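Local coordinates for fibronectin-binding protein (Streptococcus pyogenes, PDB 5A0L), which binds the host covalently as a streptococcal surface adhesin, through an internal thioester carried by its N-terminal domain, at residues Asn101-Gly106 / Asn202-Glu207; Gly113-Ile118 / Lys169-Pro174; Ala123-Gln128 / Thr162-Ala167. All coordinates share one frame; numbering follows the deposited sequence. Where two conformers were deposited one is given.

Contact 1: Asn101-Gly106 / Asn202-Glu207; sequences NVIYNG and NLLSAE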
ATOM      1  N   ASN A 101      -3.491   1.693 -11.103  1.00 11.52           N
ATOM      2  CA  ASN A 101      -3.846   0.375 -11.558  1.00 11.09           C
ATOM      3  C   ASN A 101      -3.354  -0.716 -10.618  1.00 10.61           C
ATOM      4  O   ASN A 101      -4.035  -1.743 -10.455  1.00 11.73           O
ATOM      5  CB  ASN A 101      -3.429   0.151 -13.008  1.00 12.15           C
ATOM      6  CG  ASN A 101      -4.417   0.745 -13.992  1.00 14.46           C
ATOM      7  OD1 ASN A 101      -5.374   0.067 -14.408  1.00 15.16           O
ATOM      8  ND2 ASN A 101      -4.226   2.011 -14.356  1.00 14.03           N
ATOM      9  N   VAL A 102      -2.196  -0.533  -9.982  1.00 10.93           N
ATOM     10  CA  VAL A 102      -1.775  -1.471  -8.950  1.00 10.45           C
ATOM     11  C   VAL A 102      -2.797  -1.569  -7.812  1.00 10.70           C
ATOM     12  O   VAL A 102      -3.234  -2.655  -7.416  1.00 11.91           O
ATOM     13  CB  VAL A 102      -0.391  -1.110  -8.377  1.00 11.24           C
ATOM     14  CG1 VAL A 102      -0.098  -1.872  -7.093  1.00 12.17           C
ATOM     15  CG2 VAL A 102       0.678  -1.374  -9.421  1.00 13.40           C
ATOM     16  N   ILE A 103      -3.211  -0.412  -7.298  1.00 10.72           N
ATOM     17  CA  ILE A 103      -4.124  -0.409  -6.155  1.00 11.26           C
ATOM     18  C   ILE A 103      -5.483  -1.005  -6.568  1.00 10.61           C
ATOM     19  O   ILE A 103      -6.065  -1.782  -5.800  1.00 11.94           O
ATOM     20  CB  ILE A 103      -4.261   1.003  -5.554  1.00 10.78           C
ATOM     21  CG1 ILE A 103      -2.947   1.465  -4.907  1.00 11.91           C
ATOM     22  CG2 ILE A 103      -5.408   1.098  -4.598  1.00 11.94           C
ATOM     23  CD1 ILE A 103      -2.567   0.712  -3.679  1.00 13.62           C
ATOM     24  N   TYR A 104      -5.999  -0.624  -7.735  1.00 11.00           N
ATOM     25  CA  TYR A 104      -7.306  -1.092  -8.146  1.00 11.35           C
ATOM     26  C   TYR A 104      -7.338  -2.625  -8.298  1.00 11.10           C
ATOM     27  O   TYR A 104      -8.386  -3.260  -8.082  1.00 12.31           O
ATOM     28  CB  TYR A 104      -7.705  -0.397  -9.458  1.00 12.38           C
ATOM     29  CG  TYR A 104      -9.146  -0.604  -9.839  1.00 13.03           C
ATOM     30  CD1 TYR A 104     -10.181  -0.241  -8.966  1.00 15.34           C
ATOM     31  CD2 TYR A 104      -9.496  -1.118 -11.108  1.00 14.95           C
ATOM     32  CE1 TYR A 104     -11.514  -0.464  -9.304  1.00 17.39           C
ATOM     33  CE2 TYR A 104     -10.832  -1.300 -11.452  1.00 16.31           C
ATOM     34  CZ  TYR A 104     -11.832  -0.947 -10.568  1.00 17.52           C
ATOM     35  OH  TYR A 104     -13.178  -1.176 -10.854  1.00 20.99           O
ATOM     36  N   ASN A 105      -6.193  -3.198  -8.660  1.00 10.91           N
ATOM     37  CA  ASN A 105      -6.059  -4.626  -8.849  1.00 11.19           C
ATOM     38  C   ASN A 105      -5.622  -5.421  -7.624  1.00 11.47           C
ATOM     39  O   ASN A 105      -5.704  -6.648  -7.615  1.00 12.40           O
ATOM     40  CB  ASN A 105      -5.168  -4.918 -10.041  1.00 11.20           C
ATOM     41  CG  ASN A 105      -5.912  -4.706 -11.309  1.00 12.79           C
ATOM     42  OD1 ASN A 105      -6.742  -5.561 -11.674  1.00 13.84           O
ATOM     43  ND2 ASN A 105      -5.760  -3.539 -11.956  1.00 12.76           N
ATOM     44  N   GLY A 106      -5.133  -4.712  -6.606  1.00 11.42           N
ATOM     45  CA  GLY A 106      -4.630  -5.314  -5.379  1.00 11.20           C
ATOM     46  C   GLY A 106      -5.685  -5.309  -4.281  1.00 12.02           C
ATOM     47  O   GLY A 106      -6.882  -5.195  -4.520  1.00 13.24           O
ATOM     48  N   ASN A 202       5.239   8.188   4.752  1.00 11.28           N
ATOM     49  CA  ASN A 202       4.027   8.674   4.128  1.00 11.14           C
ATOM     50  C   ASN A 202       3.227   7.421   3.667  1.00 10.30           C
ATOM     51  O   ASN A 202       3.829   6.388   3.379  1.00 11.42           O
ATOM     52  CB  ASN A 202       4.350   9.586   2.939  1.00 11.41           C
ATOM     53  CG  ASN A 202       5.171  10.775   3.337  1.00 11.95           C
ATOM     54  OD1 ASN A 202       4.921  11.415   4.347  1.00 12.99           O
ATOM     55  ND2 ASN A 202       6.124  11.102   2.507  1.00 16.07           N
ATOM     56  N   LEU A 203       1.902   7.588   3.629  1.00 10.38           N
ATOM     57  CA  LEU A 203       1.010   6.457   3.284  1.00 10.18           C
ATOM     58  C   LEU A 203       0.253   6.733   1.998  1.00 10.63           C
ATOM     59  O   LEU A 203       0.013   7.874   1.642  1.00 11.76           O
ATOM     60  CB  LEU A 203       0.010   6.158   4.436  1.00 10.93           C
ATOM     61  CG  LEU A 203       0.625   6.019   5.830  1.00 11.72           C
ATOM     62  CD1 LEU A 203      -0.450   5.825   6.887  1.00 13.82           C
ATOM     63  CD2 LEU A 203       1.674   4.906   5.901  1.00 13.93           C
ATOM     64  N   LEU A 204      -0.169   5.647   1.360  1.00 10.79           N
ATOM     65  CA  LEU A 204      -1.001   5.689   0.169  1.00 11.02           C
ATOM     66  C   LEU A 204      -2.308   4.940   0.510  1.00 10.32           C
ATOM     67  O   LEU A 204      -2.237   3.799   0.955  1.00 11.24           O
ATOM     68  CB  LEU A 204      -0.279   5.007  -0.988  1.00 11.33           C
ATOM     69  CG  LEU A 204      -1.073   4.830  -2.276  1.00 12.00           C
ATOM     70  CD1 LEU A 204      -1.392   6.146  -2.946  1.00 13.29           C
ATOM     71  CD2 LEU A 204      -0.321   3.933  -3.246  1.00 13.25           C
ATOM     72  N   SER A 205      -3.450   5.569   0.207  1.00 10.97           N
ATOM     73  CA  SER A 205      -4.720   4.877   0.454  1.00 11.34           C
ATOM     74  C   SER A 205      -4.992   3.801  -0.582  1.00 11.64           C
ATOM     75  O   SER A 205      -4.468   3.810  -1.690  1.00 13.18           O
ATOM     76  CB  SER A 205      -5.856   5.877   0.488  1.00 12.59           C
ATOM     77  OG  SER A 205      -6.067   6.499  -0.746  1.00 14.32           O
ATOM     78  N   ALA A 206      -5.859   2.860  -0.195  1.00 11.89           N
ATOM     79  CA  ALA A 206      -6.268   1.745  -1.058  1.00 12.16           C
ATOM     80  C   ALA A 206      -7.612   2.019  -1.736  1.00 12.63           C
ATOM     81  O   ALA A 206      -8.100   1.161  -2.471  1.00 14.04           O
ATOM     82  CB  ALA A 206      -6.337   0.454  -0.259  1.00 14.38           C
ATOM     83  N   GLU A 207      -8.174   3.192  -1.517  1.00 12.90           N
ATOM     84  CA  GLU A 207      -9.393   3.696  -2.129  1.00 13.14           C
ATOM     85  C   GLU A 207      -9.432   5.203  -1.882  1.00 13.03           C
ATOM     86  O   GLU A 207      -8.624   5.736  -1.090  1.00 14.12           O
ATOM     87  CB  GLU A 207     -10.655   3.052  -1.572  1.00 15.69           C
ATOM     88  CG  GLU A 207     -10.960   3.362  -0.118  1.00 16.46           C
ATOM     89  CD  GLU A 207     -12.307   2.843   0.353  1.00 18.53           C
ATOM     90  OE1 GLU A 207     -13.322   2.926  -0.378  1.00 23.74           O
ATOM     91  OE2 GLU A 207     -12.338   2.423   1.488  1.00 24.35           O
TER
HETATM   92  O   HOH W   1      -7.710  -1.609  -3.574  1.00 15.61           O
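Ile-103, near the C-terminal end of helix 92-105, packs against Leu-204 and Ala-206 where strand 203-205 runs out of the closed six-stranded antiparallel barrel, so the contact joins the helical part of the thioester domain to its barrel. The packing rests on the two branches of Ile-103. Its CD1 meets Leu-204 CD2 tip to tip at 4.0 Å, the leucine reaching out from the strand with CG anti to its backbone N (chi1 174°). The other branch, CG2, packs over the Ala-206 backbone, 3.7 Å from Ala-206 CA and in van der Waals contact with Ala-206 O at 3.4 Å. Tyr-48 of strand 45-49 and Ile-131 of helix 120-135 also touch Ile-103 and extend the buried apolar cluster.

No direct hydrogen bond crosses between the segments; a water makes the polar link instead, donating to Ile-103 O at 2.8 Å and to Ala-206 O at 3.0 Å. Ser-205 O is buried near the isoleucine with no polar partner in the model. Within the segments, Ser-205 OG donates to Glu-207 O at 2.7 Å and also bonds to Asn-191 N, which ties the strand end to its neighbour 191-195. On the helix, Asn-101 O is gripped from opposite faces of its plane by Asn-105 N and by Asn-105 ND2, the latter 2.9 Å away with an N-H...O angle of 161°.

Contact 2: Gly113-Ile118 / Lys169-Pro174; sequences GFMNGI and KKLIDP. With ZN (zinc ion), chain D.
Two overlapping beta turns in the loop between helices 92-105 and 120-135 lay Phe-114 and Met-115 against Lys-170 and Leu-171 at the C-terminal part of helix 158-172. The Phe-114 ring receives Lys-170 on one face: CB sits 3.8 Å from the ring centroid and 18° off the normal, a CH-pi contact. Beyond CG the lysine runs on extended across the same ring, with Lys-170 CD 3.8 Å from Phe-114 CD1. This course carries the ammonium group past the ring to a water, which accepts from Lys-170 NZ at 2.9 Å and donates to Phe-114 O at 3.1 Å, a polar bridge beside the aromatic contact.

The type I turn from Gly-113 to Asn-116 is closed by Asn-116 N bonding to Gly-113 O, and the type II turn from Met-115 to Ile-118 overlaps it, sharing Met-115 and Asn-116, with Gly-117 at positive phi. Asn-110 OD1 accepts from Met-115 N and helps to hold the loop. On the buried side, Leu-171 CD2 lies at the edge of the Phe-114 ring, in its plane, 3.7 Å from Phe-114 CD2. In the conformer described, Met-115, bent at chi2 and chi3, crosses Leu-171 at about a right angle and brings CE to 4.1 Å from Leu-171 CD1. Further along the same segment, Asp-173 binds a zinc ion through OD2 at 2.0 Å, with two waters as further ligands, apart from the packing with the loop.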
ATOM      1  N   GLY A 113      -9.471  -9.914 -10.121  1.00 12.56           N
ATOM      2  CA  GLY A 113      -9.313 -11.210  -9.491  1.00 13.57           C
ATOM      3  C   GLY A 113      -7.922 -11.645  -9.194  1.00 12.32           C
ATOM      4  O   GLY A 113      -7.690 -12.787  -8.767  1.00 13.81           O
ATOM      5  N   PHE A 114      -6.943 -10.723  -9.350  1.00 12.92           N
ATOM      6  CA  PHE A 114      -5.566 -11.151  -9.087  1.00 13.86           C
ATOM      7  C   PHE A 114      -5.355 -11.689  -7.676  1.00 14.05           C
ATOM      8  O   PHE A 114      -4.484 -12.530  -7.453  1.00 15.45           O
ATOM      9  CB  PHE A 114      -4.548 -10.037  -9.261  1.00 14.11           C
ATOM     10  CG  PHE A 114      -4.432  -9.467 -10.653  1.00 14.15           C
ATOM     11  CD1 PHE A 114      -5.105  -9.979 -11.753  1.00 16.65           C
ATOM     12  CD2 PHE A 114      -3.643  -8.328 -10.825  1.00 15.27           C
ATOM     13  CE1 PHE A 114      -4.956  -9.389 -13.004  1.00 18.18           C
ATOM     14  CE2 PHE A 114      -3.500  -7.738 -12.054  1.00 17.62           C
ATOM     15  CZ  PHE A 114      -4.179  -8.257 -13.149  1.00 16.95           C
ATOM     16  N   MET A 115      -6.118 -11.114  -6.729  0.50 13.12           N
ATOM     17  CA  MET A 115      -6.059 -11.445  -5.293  0.50 14.05           C
ATOM     18  C   MET A 115      -6.875 -12.675  -4.897  0.50 13.35           C
ATOM     19  O   MET A 115      -6.833 -13.073  -3.736  0.50 14.83           O
ATOM     20  CB  MET A 115      -6.562 -10.283  -4.405  0.50 15.32           C
ATOM     21  CG  MET A 115      -5.813  -8.950  -4.459  0.50 16.82           C
ATOM     22  SD  MET A 115      -4.071  -8.964  -3.973  0.50 18.33           S
ATOM     23  CE  MET A 115      -3.430  -9.224  -5.623  0.50 15.40           C
ATOM     24  N   ASN A 116      -7.644 -13.258  -5.828  1.00 13.36           N
ATOM     25  CA  ASN A 116      -8.594 -14.316  -5.453  1.00 13.63           C
ATOM     26  C   ASN A 116      -7.900 -15.434  -4.699  1.00 15.17           C
ATOM     27  O   ASN A 116      -6.887 -15.967  -5.134  1.00 16.44           O
ATOM     28  CB  ASN A 116      -9.209 -14.948  -6.684  1.00 14.68           C
ATOM     29  CG  ASN A 116     -10.213 -14.062  -7.388  1.00 13.20           C
ATOM     30  OD1 ASN A 116     -10.649 -13.008  -6.895  1.00 13.35           O
ATOM     31  ND2 ASN A 116     -10.640 -14.522  -8.580  1.00 14.06           N
ATOM     32  N   GLY A 117      -8.463 -15.783  -3.543  1.00 16.46           N
ATOM     33  CA  GLY A 117      -7.952 -16.891  -2.746  1.00 20.07           C
ATOM     34  C   GLY A 117      -6.780 -16.582  -1.850  1.00 17.04           C
ATOM     35  O   GLY A 117      -6.332 -17.442  -1.111  1.00 19.16           O
ATOM     36  N   ILE A 118      -6.224 -15.379  -1.968  1.00 15.99           N
ATOM     37  CA  ILE A 118      -5.099 -14.969  -1.125  1.00 15.10           C
ATOM     38  C   ILE A 118      -5.656 -14.405   0.181  1.00 14.93           C
ATOM     39  O   ILE A 118      -6.501 -13.537   0.165  1.00 16.75           O
ATOM     40  CB  ILE A 118      -4.194 -13.938  -1.858  1.00 14.63           C
ATOM     41  CG1 ILE A 118      -3.685 -14.517  -3.171  1.00 15.24           C
ATOM     42  CG2 ILE A 118      -3.047 -13.560  -0.947  1.00 13.91           C
ATOM     43  CD1 ILE A 118      -2.829 -13.575  -3.994  1.00 14.84           C
ATOM     44  N   LYS A 169       3.469 -10.682 -10.082  1.00 13.78           N
ATOM     45  CA  LYS A 169       3.908 -10.531 -11.459  1.00 14.90           C
ATOM     46  C   LYS A 169       2.883  -9.742 -12.285  1.00 15.26           C
ATOM     47  O   LYS A 169       3.247  -8.871 -13.076  1.00 16.12           O
ATOM     48  CB  LYS A 169       4.116 -11.890 -12.106  1.00 17.59           C
ATOM     49  CG  LYS A 169       5.283 -12.668 -11.569  1.00 19.91           C
ATOM     50  CD  LYS A 169       5.360 -14.028 -12.266  1.00 23.60           C
ATOM     51  CE  LYS A 169       6.404 -14.890 -11.631  1.00 27.97           C
ATOM     52  NZ  LYS A 169       6.355 -16.268 -12.192  1.00 33.26           N
ATOM     53  N   LYS A 170       1.596 -10.038 -12.092  1.00 14.23           N
ATOM     54  CA  LYS A 170       0.562  -9.334 -12.841  1.00 14.84           C
ATOM     55  C   LYS A 170       0.512  -7.858 -12.463  1.00 13.97           C
ATOM     56  O   LYS A 170       0.293  -6.980 -13.303  1.00 15.50           O
ATOM     57  CB  LYS A 170      -0.804 -10.006 -12.657  1.00 17.37           C
ATOM     58  CG  LYS A 170      -0.874 -11.424 -13.246  1.00 18.06           C
ATOM     59  CD  LYS A 170      -2.199 -12.133 -12.964  1.00 21.88           C
ATOM     60  CE  LYS A 170      -2.162 -13.634 -13.275  1.00 26.88           C
ATOM     61  NZ  LYS A 170      -3.444 -14.195 -12.761  1.00 30.52           N
ATOM     62  N   LEU A 171       0.681  -7.568 -11.176  1.00 13.48           N
ATOM     63  CA  LEU A 171       0.598  -6.210 -10.680  1.00 12.72           C
ATOM     64  C   LEU A 171       1.703  -5.311 -11.208  1.00 12.96           C
ATOM     65  O   LEU A 171       1.464  -4.111 -11.353  1.00 13.86           O
ATOM     66  CB  LEU A 171       0.561  -6.154  -9.155  1.00 12.19           C
ATOM     67  CG  LEU A 171      -0.694  -6.678  -8.463  1.00 12.91           C
ATOM     68  CD1 LEU A 171      -0.466  -6.747  -6.956  1.00 14.44           C
ATOM     69  CD2 LEU A 171      -1.903  -5.802  -8.764  1.00 13.76           C
ATOM     70  N   ILE A 172       2.901  -5.863 -11.429  1.00 12.90           N
ATOM     71  CA  ILE A 172       4.047  -5.042 -11.839  1.00 13.42           C
ATOM     72  C   ILE A 172       4.283  -5.072 -13.347  1.00 15.74           C
ATOM     73  O   ILE A 172       5.234  -4.458 -13.841  1.00 16.93           O
ATOM     74  CB  ILE A 172       5.331  -5.398 -11.057  1.00 14.19           C
ATOM     75  CG1 ILE A 172       5.812  -6.828 -11.360  1.00 15.63           C
ATOM     76  CG2 ILE A 172       5.116  -5.190  -9.561  1.00 14.65           C
ATOM     77  CD1 ILE A 172       7.143  -7.188 -10.717  1.00 18.42           C
ATOM     78  N   ASP A 173       3.416  -5.738 -14.112  1.00 14.83           N
ATOM     79  CA  ASP A 173       3.562  -5.736 -15.557  1.00 15.22           C
ATOM     80  C   ASP A 173       3.276  -4.336 -16.089  1.00 14.95           C
ATOM     81  O   ASP A 173       2.269  -3.716 -15.746  1.00 14.62           O
ATOM     82  CB  ASP A 173       2.563  -6.728 -16.142  1.00 16.76           C
ATOM     83  CG  ASP A 173       2.818  -6.996 -17.642  1.00 17.99           C
ATOM     84  OD1 ASP A 173       2.764  -6.071 -18.441  1.00 18.49           O
ATOM     85  OD2 ASP A 173       3.089  -8.143 -18.057  1.00 20.45           O
ATOM     86  N   PRO A 174       4.157  -3.838 -17.008  1.00 16.15           N
ATOM     87  CA  PRO A 174       3.943  -2.478 -17.504  1.00 16.58           C
ATOM     88  C   PRO A 174       2.691  -2.299 -18.346  1.00 14.57           C
ATOM     89  O   PRO A 174       2.205  -1.169 -18.481  1.00 17.21           O
ATOM     90  CB  PRO A 174       5.195  -2.196 -18.349  1.00 17.89           C
ATOM     91  CG  PRO A 174       5.658  -3.554 -18.756  1.00 20.44           C
ATOM     92  CD  PRO A 174       5.362  -4.441 -17.562  1.00 18.65           C
TER
HETATM   93 ZN    ZN D1272       3.481  -8.256 -19.996  0.75 20.03          ZN
HETATM   94  O   HOH W   2      -3.092 -13.684  -9.965  1.00 23.52           O
HETATM   95  O   HOH W   3       1.700  -7.890 -21.266  0.75 12.53           O
HETATM   96  O   HOH W   4       4.014 -10.157 -20.209  0.75 26.63           O

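Contact 3: Ala123-Gln128 / Thr162-Ala167; sequences AILVTQ and TLMREA
Ala-123 O is gripped by two donors of Thr-127, one turn further along helix 120-135: the backbone N at 3.0 Å and the hydroxyl OG1 at 2.8 Å, reaching the oxygen from opposite faces of its plane. Thr-127 OG1 also bonds to Tyr-107 N, so the same hydroxyl ties helix 120-135 to the loop that follows helix 92-105.

Toward helix 158-172 the contact is wholly apolar and centres on Val-126, which points at the partner helix and divides its two methyls between neighbouring turns. Val-126 CG2 sits against the root of the Met-164 side chain, 3.6 Å from CB and nearly as close to CG. Its other methyl, CG1, which chi1 of 169° places anti to the backbone N, reaches Ala-167 CB at 4.1 Å; it also lies over Met-164 O. The methionine starts off to the flank, but a bend at chi3 (71°) swings CE back over Val-126 CG2 and to 4.2 Å from Leu-125 CD2. Trp-147 from a loop also touches Leu-125, while Leu-168 and Leu-171 continue the packing on Val-126 along helix 158-172.

The axes of segments 123-128 and 162-167 come within 9.8 Å and run the same way in N-to-C sense, crossing at -28°. The arrangement is that of two near-parallel helices packed through valine, leucine, methionine and alanine side chains in the helical part of the thioester domain.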
ATOM      1  N   ALA A 123      -2.422 -10.777   0.894  1.00 12.38           N
ATOM      2  CA  ALA A 123      -2.835  -9.935  -0.221  1.00 12.05           C
ATOM      3  C   ALA A 123      -2.294  -8.522  -0.000  1.00 12.51           C
ATOM      4  O   ALA A 123      -1.845  -7.851  -0.960  1.00 12.22           O
ATOM      5  CB  ALA A 123      -4.333  -9.945  -0.368  1.00 13.19           C
ATOM      6  N   ILE A 124      -2.379  -8.033   1.235  1.00 12.15           N
ATOM      7  CA  ILE A 124      -1.772  -6.732   1.588  1.00 11.91           C
ATOM      8  C   ILE A 124      -0.266  -6.803   1.308  1.00 12.02           C
ATOM      9  O   ILE A 124       0.300  -5.875   0.723  1.00 12.14           O
ATOM     10  CB  ILE A 124      -2.074  -6.417   3.065  1.00 11.96           C
ATOM     11  CG1 ILE A 124      -3.554  -6.090   3.252  1.00 14.51           C
ATOM     12  CG2 ILE A 124      -1.216  -5.256   3.564  1.00 12.38           C
ATOM     13  CD1 ILE A 124      -4.015  -6.068   4.688  1.00 15.87           C
ATOM     14  N   LEU A 125       0.381  -7.875   1.708  1.00 11.84           N
ATOM     15  CA  LEU A 125       1.820  -8.004   1.520  1.00 12.96           C
ATOM     16  C   LEU A 125       2.200  -7.969   0.041  1.00 12.67           C
ATOM     17  O   LEU A 125       3.190  -7.305  -0.344  1.00 13.26           O
ATOM     18  CB  LEU A 125       2.330  -9.252   2.221  1.00 14.98           C
ATOM     19  CG  LEU A 125       3.809  -9.531   2.181  1.00 15.97           C
ATOM     20  CD1 LEU A 125       4.621  -8.376   2.755  1.00 18.03           C
ATOM     21  CD2 LEU A 125       4.053 -10.839   2.973  1.00 18.25           C
ATOM     22  N   VAL A 126       1.456  -8.686  -0.790  1.00 12.22           N
ATOM     23  CA  VAL A 126       1.695  -8.637  -2.240  1.00 11.66           C
ATOM     24  C   VAL A 126       1.514  -7.224  -2.782  1.00 11.23           C
ATOM     25  O   VAL A 126       2.378  -6.713  -3.521  1.00 11.72           O
ATOM     26  CB  VAL A 126       0.791  -9.633  -2.973  1.00 12.16           C
ATOM     27  CG1 VAL A 126       0.812  -9.415  -4.476  1.00 13.30           C
ATOM     28  CG2 VAL A 126       1.187 -11.051  -2.644  1.00 14.13           C
ATOM     29  N   THR A 127       0.417  -6.592  -2.437  1.00 10.83           N
ATOM     30  CA  THR A 127       0.120  -5.270  -2.957  1.00 10.95           C
ATOM     31  C   THR A 127       1.180  -4.275  -2.508  1.00 11.50           C
ATOM     32  O   THR A 127       1.617  -3.413  -3.280  1.00 11.37           O
ATOM     33  CB  THR A 127      -1.277  -4.810  -2.532  1.00 10.78           C
ATOM     34  OG1 THR A 127      -2.254  -5.812  -2.902  1.00 12.11           O
ATOM     35  CG2 THR A 127      -1.668  -3.527  -3.180  1.00 11.61           C
ATOM     36  N   GLN A 128       1.601  -4.404  -1.257  1.00 10.64           N
ATOM     37  CA  GLN A 128       2.634  -3.530  -0.691  1.00 11.09           C
ATOM     38  C   GLN A 128       3.929  -3.651  -1.489  1.00 11.30           C
ATOM     39  O   GLN A 128       4.615  -2.641  -1.740  1.00 11.66           O
ATOM     40  CB  GLN A 128       2.864  -3.924   0.771  1.00 10.80           C
ATOM     41  CG  GLN A 128       3.937  -3.077   1.476  1.00 11.27           C
ATOM     42  CD  GLN A 128       3.529  -1.645   1.603  1.00 11.18           C
ATOM     43  OE1 GLN A 128       2.780  -1.268   2.518  1.00 11.81           O
ATOM     44  NE2 GLN A 128       3.978  -0.812   0.649  1.00 11.53           N
ATOM     45  N   THR A 162       2.282 -19.674  -4.102  1.00 20.86           N
ATOM     46  CA  THR A 162       2.152 -19.717  -5.545  1.00 21.67           C
ATOM     47  C   THR A 162       1.171 -18.626  -6.023  1.00 19.16           C
ATOM     48  O   THR A 162       1.438 -17.903  -7.012  1.00 19.87           O
ATOM     49  CB  THR A 162       1.713 -21.118  -5.991  1.00 27.67           C
ATOM     50  OG1 THR A 162       2.705 -22.066  -5.569  1.00 36.23           O
ATOM     51  CG2 THR A 162       1.544 -21.186  -7.500  1.00 33.47           C
ATOM     52  N   LEU A 163       0.038 -18.489  -5.339  1.00 18.15           N
ATOM     53  CA  LEU A 163      -0.918 -17.426  -5.705  1.00 17.43           C
ATOM     54  C   LEU A 163      -0.268 -16.042  -5.581  1.00 14.85           C
ATOM     55  O   LEU A 163      -0.464 -15.162  -6.420  1.00 15.60           O
ATOM     56  CB  LEU A 163      -2.180 -17.461  -4.818  1.00 16.64           C
ATOM     57  CG  LEU A 163      -3.112 -18.674  -4.984  1.00 18.31           C
ATOM     58  CD1 LEU A 163      -4.211 -18.560  -3.949  1.00 19.37           C
ATOM     59  CD2 LEU A 163      -3.647 -18.781  -6.388  1.00 21.04           C
ATOM     60  N   MET A 164       0.459 -15.838  -4.483  1.00 14.34           N
ATOM     61  CA  MET A 164       1.084 -14.524  -4.224  1.00 13.59           C
ATOM     62  C   MET A 164       2.089 -14.127  -5.304  1.00 13.37           C
ATOM     63  O   MET A 164       2.094 -12.979  -5.763  1.00 14.01           O
ATOM     64  CB  MET A 164       1.787 -14.567  -2.866  1.00 14.64           C
ATOM     65  CG  MET A 164       0.811 -14.643  -1.660  1.00 15.00           C
ATOM     66  SD  MET A 164       1.647 -15.126  -0.117  1.00 15.94           S
ATOM     67  CE  MET A 164       2.591 -13.625   0.231  1.00 14.79           C
ATOM     68  N   ARG A 165       2.936 -15.068  -5.694  1.00 14.29           N
ATOM     69  CA  ARG A 165       3.933 -14.787  -6.716  1.00 14.76           C
ATOM     70  C   ARG A 165       3.274 -14.450  -8.043  1.00 15.64           C
ATOM     71  O   ARG A 165       3.693 -13.491  -8.711  1.00 15.89           O
ATOM     72  CB  ARG A 165       4.849 -15.989  -6.901  1.00 15.65           C
ATOM     73  CG  ARG A 165       5.723 -16.276  -5.711  1.00 15.68           C
ATOM     74  CD  ARG A 165       6.387 -17.648  -5.818  1.00 16.84           C
ATOM     75  NE  ARG A 165       7.303 -17.921  -4.717  1.00 17.11           N
ATOM     76  CZ  ARG A 165       7.748 -19.120  -4.357  1.00 18.03           C
ATOM     77  NH1 ARG A 165       7.384 -20.197  -5.021  1.00 20.80           N
ATOM     78  NH2 ARG A 165       8.549 -19.236  -3.307  1.00 20.15           N
ATOM     79  N   GLU A 166       2.248 -15.207  -8.435  1.00 15.77           N
ATOM     80  CA  GLU A 166       1.599 -14.925  -9.695  1.00 15.98           C
ATOM     81  C   GLU A 166       0.893 -13.582  -9.688  1.00 14.93           C
ATOM     82  O   GLU A 166       0.899 -12.843 -10.687  1.00 16.25           O
ATOM     83  CB  GLU A 166       0.656 -16.094 -10.080  1.00 19.41           C
ATOM     84  CG  GLU A 166       1.410 -17.390 -10.379  1.00 24.33           C
ATOM     85  CD  GLU A 166       2.546 -17.200 -11.396  1.00 27.33           C
ATOM     86  OE1 GLU A 166       2.240 -16.777 -12.530  1.00 30.94           O
ATOM     87  OE2 GLU A 166       3.756 -17.458 -11.066  1.00 33.83           O
ATOM     88  N   ALA A 167       0.264 -13.244  -8.567  1.00 14.28           N
ATOM     89  CA  ALA A 167      -0.408 -11.961  -8.435  1.00 13.93           C
ATOM     90  C   ALA A 167       0.597 -10.812  -8.560  1.00 13.38           C
ATOM     91  O   ALA A 167       0.331  -9.815  -9.231  1.00 14.02           O
ATOM     92  CB  ALA A 167      -1.185 -11.868  -7.143  1.00 14.80           C
TER

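Contact 1 lies nearest the centre of the chain and is the one that joins helix to barrel strand, whereas contacts 2 and 3 lie further out and share helix 158-172. Contact 3 is buried and purely apolar between two helices. Contact 2, at the C-terminal part of the shared helix, is partly open to the surface, and there an aromatic face, a lysine and a bridging water are added to aliphatic packing; contact 1 also uses a water, but between backbone carbonyls. The three are continuous: Asn-105 of contact 1 packs on Phe-114 and Leu-171, Gly-106 touches Thr-127 of contact 3, and Phe-114 O lies against Ala-167.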